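Local coordinates for protein dehydroascorbate reductase (Chlamydomonas reinhardtii, PDB 5XFT) that probably catalyses the glutathione-dependent reduction of L-dehydroascorbate to L-ascorbate, as a member of the DHAR family of the glutathione S-transferase superfamily, at residues 127-132 / 182-187; 133-138 / 144-149; 167-170 / 174-177. All coordinates share one frame; numbering follows the deposited sequence.

Contact 1: residues 127-132 / 182-187; sequences EQLAGM and TALHKY
Leu184 pushes the two branches of its isobutyl group against helix 118-138, each finding a different residue one turn apart. CD1 of Leu184 takes the Leu129 side, 3.8 Å from Leu129 CD2 and just as near the CB of that residue, the two leucines crossing at about a right angle. The same methyl also rests on the backbone, 3.5 Å from Leu129 O, a plain van der Waals contact of a methyl on a carbonyl oxygen. CD2 of Leu184 turns to Met132 and meets its CB at 4.1 Å, a looser touch. With chi1 at -72° and chi2 at -167°, the Leu184 chain reaches straight out from helix 182-193, and its fork extends across to helix 118-138, the nearest CA atoms, of Met132 and Leu184, being 7.5 Å apart. This is helix-to-helix packing inside the all-helical C-terminal domain of the glutathione S-transferase fold, with no hydrogen bond between the two segments. With an alanine in place of Leu184, neither branch would remain, and Leu129 and Met132 would probably lose their apolar contact with helix 182-193, opening a gap between the two helices. Around this first shell, Leu162 of helix 153-173, Leu103 of helix 103-112, Phe181 and Trp175 pack on Leu129, while Leu158 and Leu103 meet Met132. Leu136, a turn further along helix 118-138, also touches Leu184. Weak hydrogen bonds from the amides of Ala183 and Leu184 meet Asp133 OD1 at the start of helix 182-193; further along, Tyr187 OH ties this helix to Asp155 of helix 153-173.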
loop_
_atom_site.group_PDB
_atom_site.type_symbol
_atom_site.label_atom_id
_atom_site.label_comp_id
_atom_site.label_asym_id
_atom_site.label_seq_id
_atom_site.Cartn_x
_atom_site.Cartn_y
_atom_site.Cartn_z
ATOM N N GLU A 127 -7.908 -15.855 -8.349
ATOM C CA GLU A 127 -8.892 -15.102 -9.124
ATOM C C GLU A 127 -8.607 -13.598 -9.071
ATOM O O GLU A 127 -8.716 -12.899 -10.088
ATOM C CB GLU A 127 -10.307 -15.403 -8.627
ATOM C CG GLU A 127 -11.346 -14.443 -9.175
ATOM C CD GLU A 127 -12.769 -14.911 -8.952
ATOM O OE1 GLU A 127 -13.549 -14.879 -9.923
ATOM O OE2 GLU A 127 -13.117 -15.302 -7.816
ATOM N N GLN A 128 -8.234 -13.084 -7.897
ATOM C CA GLN A 128 -7.901 -11.665 -7.789
ATOM C C GLN A 128 -6.712 -11.308 -8.677
ATOM O O GLN A 128 -6.777 -10.366 -9.482
ATOM C CB GLN A 128 -7.611 -11.310 -6.328
ATOM C CG GLN A 128 -8.790 -11.517 -5.398
ATOM C CD GLN A 128 -9.829 -10.427 -5.523
ATOM O OE1 GLN A 128 -9.497 -9.244 -5.576
ATOM N NE2 GLN A 128 -11.096 -10.817 -5.563
ATOM N N LEU A 129 -5.613 -12.055 -8.538
ATOM C CA LEU A 129 -4.432 -11.803 -9.356
ATOM C C LEU A 129 -4.743 -11.952 -10.838
ATOM O O LEU A 129 -4.129 -11.287 -11.681
ATOM C CB LEU A 129 -3.307 -12.754 -8.957
ATOM C CG LEU A 129 -2.747 -12.597 -7.548
ATOM C CD1 LEU A 129 -1.689 -13.655 -7.291
ATOM C CD2 LEU A 129 -2.166 -11.208 -7.387
ATOM N N ALA A 130 -5.688 -12.832 -11.177
ATOM C CA ALA A 130 -6.100 -12.973 -12.567
ATOM C C ALA A 130 -6.804 -11.713 -13.055
ATOM O O ALA A 130 -6.506 -11.207 -14.141
ATOM C CB ALA A 130 -7.002 -14.196 -12.728
ATOM N N GLY A 131 -7.746 -11.196 -12.265
ATOM C CA GLY A 131 -8.406 -9.945 -12.596
ATOM C C GLY A 131 -7.431 -8.815 -12.860
ATOM O O GLY A 131 -7.479 -8.175 -13.919
ATOM N N MET A 132 -6.525 -8.575 -11.904
ATOM C CA MET A 132 -5.539 -7.510 -12.079
ATOM C C MET A 132 -4.687 -7.747 -13.319
ATOM O O MET A 132 -4.435 -6.821 -14.102
ATOM C CB MET A 132 -4.648 -7.410 -10.840
ATOM C CG MET A 132 -5.399 -7.091 -9.561
ATOM S SD MET A 132 -4.398 -7.373 -8.092
ATOM C CE MET A 132 -3.019 -6.271 -8.393
ATOM N N THR A 182 1.991 -12.452 -16.793
ATOM C CA THR A 182 3.030 -11.611 -17.376
ATOM C C THR A 182 2.873 -10.154 -16.957
ATOM O O THR A 182 3.842 -9.494 -16.555
ATOM C CB THR A 182 2.981 -11.733 -18.899
ATOM O OG1 THR A 182 1.612 -11.694 -19.332
ATOM C CG2 THR A 182 3.613 -13.034 -19.349
ATOM N N ALA A 183 1.645 -9.640 -17.053
ATOM C CA ALA A 183 1.397 -8.232 -16.769
ATOM C C ALA A 183 1.645 -7.901 -15.303
ATOM O O ALA A 183 2.004 -6.764 -14.976
ATOM C CB ALA A 183 -0.031 -7.864 -17.170
ATOM N N LEU A 184 1.471 -8.874 -14.408
ATOM C CA LEU A 184 1.792 -8.637 -13.005
ATOM C C LEU A 184 3.299 -8.549 -12.789
ATOM O O LEU A 184 3.771 -7.738 -11.980
ATOM C CB LEU A 184 1.185 -9.732 -12.130
ATOM C CG LEU A 184 -0.336 -9.650 -11.996
ATOM C CD1 LEU A 184 -0.832 -10.558 -10.885
ATOM C CD2 LEU A 184 -0.773 -8.218 -11.756
ATOM N N HIS A 185 4.074 -9.366 -13.507
ATOM C CA HIS A 185 5.522 -9.331 -13.331
ATOM C C HIS A 185 6.101 -8.034 -13.877
ATOM O O HIS A 185 6.923 -7.380 -13.216
ATOM C CB HIS A 185 6.173 -10.547 -13.993
ATOM C CG HIS A 185 5.869 -11.840 -13.307
ATOM N ND1 HIS A 185 6.589 -12.294 -12.222
ATOM C CD2 HIS A 185 4.922 -12.777 -13.547
ATOM C CE1 HIS A 185 6.097 -13.452 -11.823
ATOM N NE2 HIS A 185 5.084 -13.769 -12.610
ATOM N N LYS A 186 5.673 -7.628 -15.079
ATOM C CA LYS A 186 6.147 -6.339 -15.575
ATOM C C LYS A 186 5.569 -5.180 -14.776
ATOM O O LYS A 186 6.202 -4.124 -14.708
ATOM C CB LYS A 186 5.847 -6.166 -17.069
ATOM C CG LYS A 186 4.592 -6.840 -17.560
ATOM C CD LYS A 186 4.487 -6.814 -19.083
ATOM C CE LYS A 186 5.561 -7.667 -19.762
ATOM N NZ LYS A 186 5.568 -7.487 -21.247
ATOM N N TYR A 187 4.398 -5.356 -14.160
ATOM C CA TYR A 187 3.898 -4.352 -13.224
ATOM C C TYR A 187 4.866 -4.175 -12.062
ATOM O O TYR A 187 5.249 -3.049 -11.722
ATOM C CB TYR A 187 2.511 -4.753 -12.727
ATOM C CG TYR A 187 1.838 -3.782 -11.773
ATOM C CD1 TYR A 187 1.507 -2.493 -12.168
ATOM C CD2 TYR A 187 1.490 -4.177 -10.493
ATOM C CE1 TYR A 187 0.872 -1.618 -11.299
ATOM C CE2 TYR A 187 0.858 -3.313 -9.617
ATOM C CZ TYR A 187 0.550 -2.035 -10.020
ATOM O OH TYR A 187 -0.085 -1.181 -9.133
#

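Contact 2: residues 133-138 / 144-149; sequences DDYLRQ and PLFGGQ
With CG beside its backbone N (chi1 -69°) and an extended chi2, Leu136 carries CD2 out over the ring of Phe146, whereas the neighbouring Tyr135 swings its ring anti to the backbone N (chi1 -168°) to come in beside that same phenylalanine. The methyl sits almost exactly above the middle of the aromatic face: Leu136 CD2 is 3.6 Å from the Phe146 ring centroid and 8° off the ring normal, a well-centred CH-pi contact. The same CD2 reaches the loop backbone, 3.7 Å from Phe146 N and 3.8 Å from Pro144 O. Tyr135 approaches obliquely, its CD1 lying 3.8 Å from Phe146 CD2. Tyr187 of helix 182-193 adds an edge-to-face partner for Phe146, and His139 stacks on Tyr135. Another flank of the same helix turn carries a salt-bridge network of Asp133, Asp134 and Arg137. Arg137 NH2 binds Asp133 OD2 on its syn side at 2.8 Å, while NH1 makes a weak, longer link of 3.3 Å to Asp134 OD1; Thr182 OG1 is a further partner of NH2. NH1 also bonds weakly to Asp133 OD2, and two arginine nitrogens on one oxygen would be expected to favour the carboxylate's charged form. The loop forms a type I beta turn from Leu145 to Gly148, closed by a weak bond from Gly148 N to Leu145 O and backed by Leu145 N to Gly148 O at 3.0 Å, with Gly148 at positive phi. Asp155, near the start of helix 153-173, receives the amides of Phe146 and Gly147 on its two carboxylate oxygens, fixing this helix-to-helix connection of the glutathione S-transferase C-terminal domain.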
loop_
_atom_site.group_PDB
_atom_site.type_symbol
_atom_site.label_atom_id
_atom_site.label_comp_id
_atom_site.label_asym_id
_atom_site.label_seq_id
_atom_site.Cartn_x
_atom_site.Cartn_y
_atom_site.Cartn_z
ATOM N N ASP A 133 -4.246 -8.989 -13.516
ATOM C CA ASP A 133 -3.365 -9.313 -14.633
ATOM C C ASP A 133 -4.054 -9.060 -15.971
ATOM O O ASP A 133 -3.495 -8.405 -16.863
ATOM C CB ASP A 133 -2.916 -10.768 -14.496
ATOM C CG ASP A 133 -2.157 -11.267 -15.693
ATOM O OD1 ASP A 133 -1.007 -10.828 -15.902
ATOM O OD2 ASP A 133 -2.719 -12.107 -16.425
ATOM N N ASP A 134 -5.282 -9.563 -16.121
ATOM C CA ASP A 134 -6.055 -9.320 -17.334
ATOM C C ASP A 134 -6.250 -7.832 -17.568
ATOM O O ASP A 134 -6.058 -7.341 -18.686
ATOM C CB ASP A 134 -7.413 -10.021 -17.250
ATOM C CG ASP A 134 -7.288 -11.529 -17.216
ATOM O OD1 ASP A 134 -6.186 -12.036 -17.523
ATOM O OD2 ASP A 134 -8.294 -12.202 -16.897
ATOM N N TYR A 135 -6.631 -7.095 -16.517
ATOM C CA TYR A 135 -6.849 -5.664 -16.676
ATOM C C TYR A 135 -5.592 -4.976 -17.196
ATOM O O TYR A 135 -5.640 -4.240 -18.189
ATOM C CB TYR A 135 -7.301 -5.034 -15.357
ATOM C CG TYR A 135 -7.808 -3.618 -15.540
ATOM C CD1 TYR A 135 -6.929 -2.539 -15.566
ATOM C CD2 TYR A 135 -9.161 -3.361 -15.706
ATOM C CE1 TYR A 135 -7.386 -1.246 -15.745
ATOM C CE2 TYR A 135 -9.627 -2.068 -15.881
ATOM C CZ TYR A 135 -8.734 -1.015 -15.901
ATOM O OH TYR A 135 -9.185 0.274 -16.075
ATOM N N LEU A 136 -4.452 -5.218 -16.547
ATOM C CA LEU A 136 -3.217 -4.583 -16.994
ATOM C C LEU A 136 -2.860 -4.989 -18.421
ATOM O O LEU A 136 -2.240 -4.206 -19.151
ATOM C CB LEU A 136 -2.075 -4.921 -16.035
ATOM C CG LEU A 136 -2.163 -4.292 -14.643
ATOM C CD1 LEU A 136 -0.972 -4.704 -13.785
ATOM C CD2 LEU A 136 -2.246 -2.778 -14.741
ATOM N N ARG A 137 -3.249 -6.197 -18.842
ATOM C CA ARG A 137 -2.961 -6.613 -20.211
ATOM C C ARG A 137 -3.829 -5.866 -21.217
ATOM O O ARG A 137 -3.328 -5.381 -22.236
ATOM C CB ARG A 137 -3.146 -8.125 -20.369
ATOM C CG ARG A 137 -2.676 -8.657 -21.723
ATOM C CD ARG A 137 -2.711 -10.177 -21.801
ATOM N NE ARG A 137 -1.834 -10.799 -20.812
ATOM C CZ ARG A 137 -2.263 -11.419 -19.718
ATOM N NH1 ARG A 137 -3.567 -11.518 -19.475
ATOM N NH2 ARG A 137 -1.389 -11.946 -18.869
ATOM N N GLN A 138 -5.134 -5.766 -20.954
ATOM C CA GLN A 138 -6.016 -5.088 -21.898
ATOM C C GLN A 138 -5.723 -3.598 -22.014
ATOM O O GLN A 138 -6.157 -2.972 -22.986
ATOM C CB GLN A 138 -7.478 -5.284 -21.507
ATOM C CG GLN A 138 -8.014 -6.643 -21.863
ATOM C CD GLN A 138 -9.502 -6.624 -22.079
ATOM O OE1 GLN A 138 -10.262 -6.197 -21.211
ATOM N NE2 GLN A 138 -9.932 -7.080 -23.251
ATOM N N PRO A 144 2.272 0.257 -18.279
ATOM C CA PRO A 144 2.304 -0.953 -17.440
ATOM C C PRO A 144 1.625 -0.811 -16.081
ATOM O O PRO A 144 1.390 -1.833 -15.416
ATOM C CB PRO A 144 3.804 -1.217 -17.278
ATOM C CG PRO A 144 4.430 0.135 -17.380
ATOM C CD PRO A 144 3.559 0.975 -18.280
ATOM N N LEU A 145 1.300 0.405 -15.648
ATOM C CA LEU A 145 0.590 0.623 -14.397
ATOM C C LEU A 145 -0.895 0.838 -14.656
ATOM O O LEU A 145 -1.325 1.118 -15.776
ATOM C CB LEU A 145 1.162 1.829 -13.650
ATOM C CG LEU A 145 2.676 1.941 -13.573
ATOM C CD1 LEU A 145 3.031 3.237 -12.894
ATOM C CD2 LEU A 145 3.252 0.758 -12.821
ATOM N N PHE A 146 -1.684 0.716 -13.589
ATOM C CA PHE A 146 -3.105 1.023 -13.694
ATOM C C PHE A 146 -3.345 2.457 -14.139
ATOM O O PHE A 146 -4.418 2.757 -14.668
ATOM C CB PHE A 146 -3.806 0.775 -12.356
ATOM C CG PHE A 146 -3.906 -0.675 -11.984
ATOM C CD1 PHE A 146 -2.993 -1.242 -11.109
ATOM C CD2 PHE A 146 -4.913 -1.474 -12.511
ATOM C CE1 PHE A 146 -3.079 -2.573 -10.763
ATOM C CE2 PHE A 146 -5.007 -2.811 -12.165
ATOM C CZ PHE A 146 -4.087 -3.362 -11.290
ATOM N N GLY A 147 -2.379 3.348 -13.919
ATOM C CA GLY A 147 -2.477 4.716 -14.385
ATOM C C GLY A 147 -1.593 4.934 -15.590
ATOM O O GLY A 147 -0.981 5.995 -15.747
ATOM N N GLY A 148 -1.509 3.915 -16.440
ATOM C CA GLY A 148 -0.679 3.965 -17.625
ATOM C C GLY A 148 0.795 4.078 -17.308
ATOM O O GLY A 148 1.436 3.103 -16.908
ATOM N N GLN A 149 1.342 5.276 -17.475
ATOM C CA GLN A 149 2.768 5.493 -17.291
ATOM C C GLN A 149 3.129 5.954 -15.887
ATOM O O GLN A 149 4.298 5.850 -15.501
ATOM C CB GLN A 149 3.268 6.518 -18.312
ATOM C CG GLN A 149 3.401 5.973 -19.726
ATOM C CD GLN A 149 4.591 5.047 -19.866
ATOM O OE1 GLN A 149 5.632 5.261 -19.242
ATOM N NE2 GLN A 149 4.443 4.010 -20.683
#

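Contact 3: residues 167-170 / 174-177; sequences VALK and GWEL
Leu169 and Trp175 form the tight half of this contact, on the side turned toward the protein interior. Leu169 CD1 lies over one face of the indole, 3.8 Å from the centroid of the six-membered ring and displaced toward its rim, a CH-pi contact whose closest approach is 3.5 Å to Trp175 CE3. CB of Leu169 follows at 3.6 Å from that same CE3, so the leucine meets the ring with both its base and one branch. The indole is brought there by chi1 of -178°, which sets CG anti to the backbone N of Trp175. Between the two halves helix 153-173 ends: Gly174, the first residue to leave helical geometry, has positive phi, the classic glycine exit of a helix C-terminus. Gly174 N still makes a weak bond of 3.3 Å to Lys170 O, and the turn brings the chain back past the last turn of the helix, where Trp175 O comes to 3.1 Å from Lys170 CA in a CA-H...O contact. On the solvent side it is the charge pairing that is loose. Lys170 and Glu176 run side by side, the lysine bent at chi2 and chi4; Glu176 OE2 rests 3.1 Å from the methylene Lys170 CE, while Lys170 NZ stays 4.5 Å from Glu176 OE2, beyond a salt bridge. Inward, Leu169 packs on Phe107 and Ile110 of helix 103-112 and on Leu125 of helix 118-138.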
loop_
_atom_site.group_PDB
_atom_site.type_symbol
_atom_site.label_atom_id
_atom_site.label_comp_id
_atom_site.label_asym_id
_atom_site.label_seq_id
_atom_site.Cartn_x
_atom_site.Cartn_y
_atom_site.Cartn_z
ATOM N N VAL A 167 6.038 -10.987 -1.441
ATOM C CA VAL A 167 7.166 -11.138 -0.521
ATOM C C VAL A 167 6.820 -12.118 0.593
ATOM O O VAL A 167 7.516 -13.122 0.811
ATOM C CB VAL A 167 7.587 -9.772 0.047
ATOM C CG1 VAL A 167 8.574 -9.957 1.187
ATOM C CG2 VAL A 167 8.192 -8.909 -1.051
ATOM N N ALA A 168 5.729 -11.844 1.307
ATOM C CA ALA A 168 5.377 -12.650 2.467
ATOM C C ALA A 168 5.028 -14.076 2.068
ATOM O O ALA A 168 5.426 -15.030 2.747
ATOM C CB ALA A 168 4.214 -12.005 3.218
ATOM N N LEU A 169 4.282 -14.245 0.974
ATOM C CA LEU A 169 3.907 -15.597 0.571
ATOM C C LEU A 169 5.127 -16.398 0.140
ATOM O O LEU A 169 5.248 -17.580 0.479
ATOM C CB LEU A 169 2.869 -15.554 -0.546
ATOM C CG LEU A 169 1.431 -15.211 -0.151
ATOM C CD1 LEU A 169 0.546 -15.295 -1.378
ATOM C CD2 LEU A 169 0.918 -16.119 0.944
ATOM N N LYS A 170 6.051 -15.767 -0.591
ATOM C CA LYS A 170 7.277 -16.465 -0.963
ATOM C C LYS A 170 8.083 -16.855 0.268
ATOM O O LYS A 170 8.696 -17.929 0.303
ATOM C CB LYS A 170 8.112 -15.599 -1.904
ATOM C CG LYS A 170 9.523 -16.113 -2.156
ATOM C CD LYS A 170 9.520 -17.479 -2.825
ATOM C CE LYS A 170 10.921 -17.874 -3.269
ATOM N NZ LYS A 170 11.889 -17.909 -2.135
ATOM N N GLY A 174 6.614 -20.452 0.401
ATOM C CA GLY A 174 7.240 -20.871 -0.835
ATOM C C GLY A 174 6.376 -20.592 -2.047
ATOM O O GLY A 174 6.765 -20.897 -3.179
ATOM N N TRP A 175 5.196 -20.017 -1.816
ATOM C CA TRP A 175 4.310 -19.626 -2.901
ATOM C C TRP A 175 5.013 -18.639 -3.824
ATOM O O TRP A 175 5.889 -17.878 -3.406
ATOM C CB TRP A 175 3.031 -19.006 -2.337
ATOM C CG TRP A 175 2.010 -18.615 -3.367
ATOM C CD1 TRP A 175 0.960 -19.369 -3.809
ATOM C CD2 TRP A 175 1.926 -17.363 -4.066
ATOM N NE1 TRP A 175 0.234 -18.667 -4.743
ATOM C CE2 TRP A 175 0.807 -17.436 -4.921
ATOM C CE3 TRP A 175 2.692 -16.190 -4.056
ATOM C CZ2 TRP A 175 0.435 -16.384 -5.754
ATOM C CZ3 TRP A 175 2.321 -15.149 -4.884
ATOM C CH2 TRP A 175 1.204 -15.253 -5.722
ATOM N N GLU A 176 4.635 -18.664 -5.095
ATOM C CA GLU A 176 5.269 -17.789 -6.065
ATOM C C GLU A 176 4.228 -17.243 -7.026
ATOM O O GLU A 176 3.194 -17.871 -7.275
ATOM C CB GLU A 176 6.375 -18.513 -6.831
ATOM C CG GLU A 176 7.685 -17.756 -6.832
ATOM C CD GLU A 176 8.879 -18.669 -6.970
ATOM O OE1 GLU A 176 9.033 -19.294 -8.041
ATOM O OE2 GLU A 176 9.665 -18.766 -6.006
ATOM N N LEU A 177 4.509 -16.057 -7.540
ATOM C CA LEU A 177 3.663 -15.441 -8.551
ATOM C C LEU A 177 3.864 -16.166 -9.874
ATOM O O LEU A 177 4.972 -16.119 -10.430
ATOM C CB LEU A 177 4.012 -13.964 -8.682
ATOM C CG LEU A 177 3.083 -13.078 -9.508
ATOM C CD1 LEU A 177 1.729 -12.963 -8.834
ATOM C CD2 LEU A 177 3.704 -11.709 -9.708
#

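In the fold
Contacts 1 and 2 are buried and share helix 118-138; contact 3 lies at the surface, where helix 153-173 ends. Contact 1 joins two helices through aliphatic side chains, contact 2 sets a leucine and a tyrosine against a loop phenylalanine beside a salt-bridge network, and contact 3 mixes a CH-pi pair with weak backbone bonds and an unjoined pair of charges. Along the chain, contacts 2 and 3 are both nested within the loop that contact 1 closes. Contact 1 touches both others, by polar bonds toward contact 2 and by apolar side chains toward contact 3. Contacts 2 and 3 do not touch, their nearest atoms being about 8 Å apart.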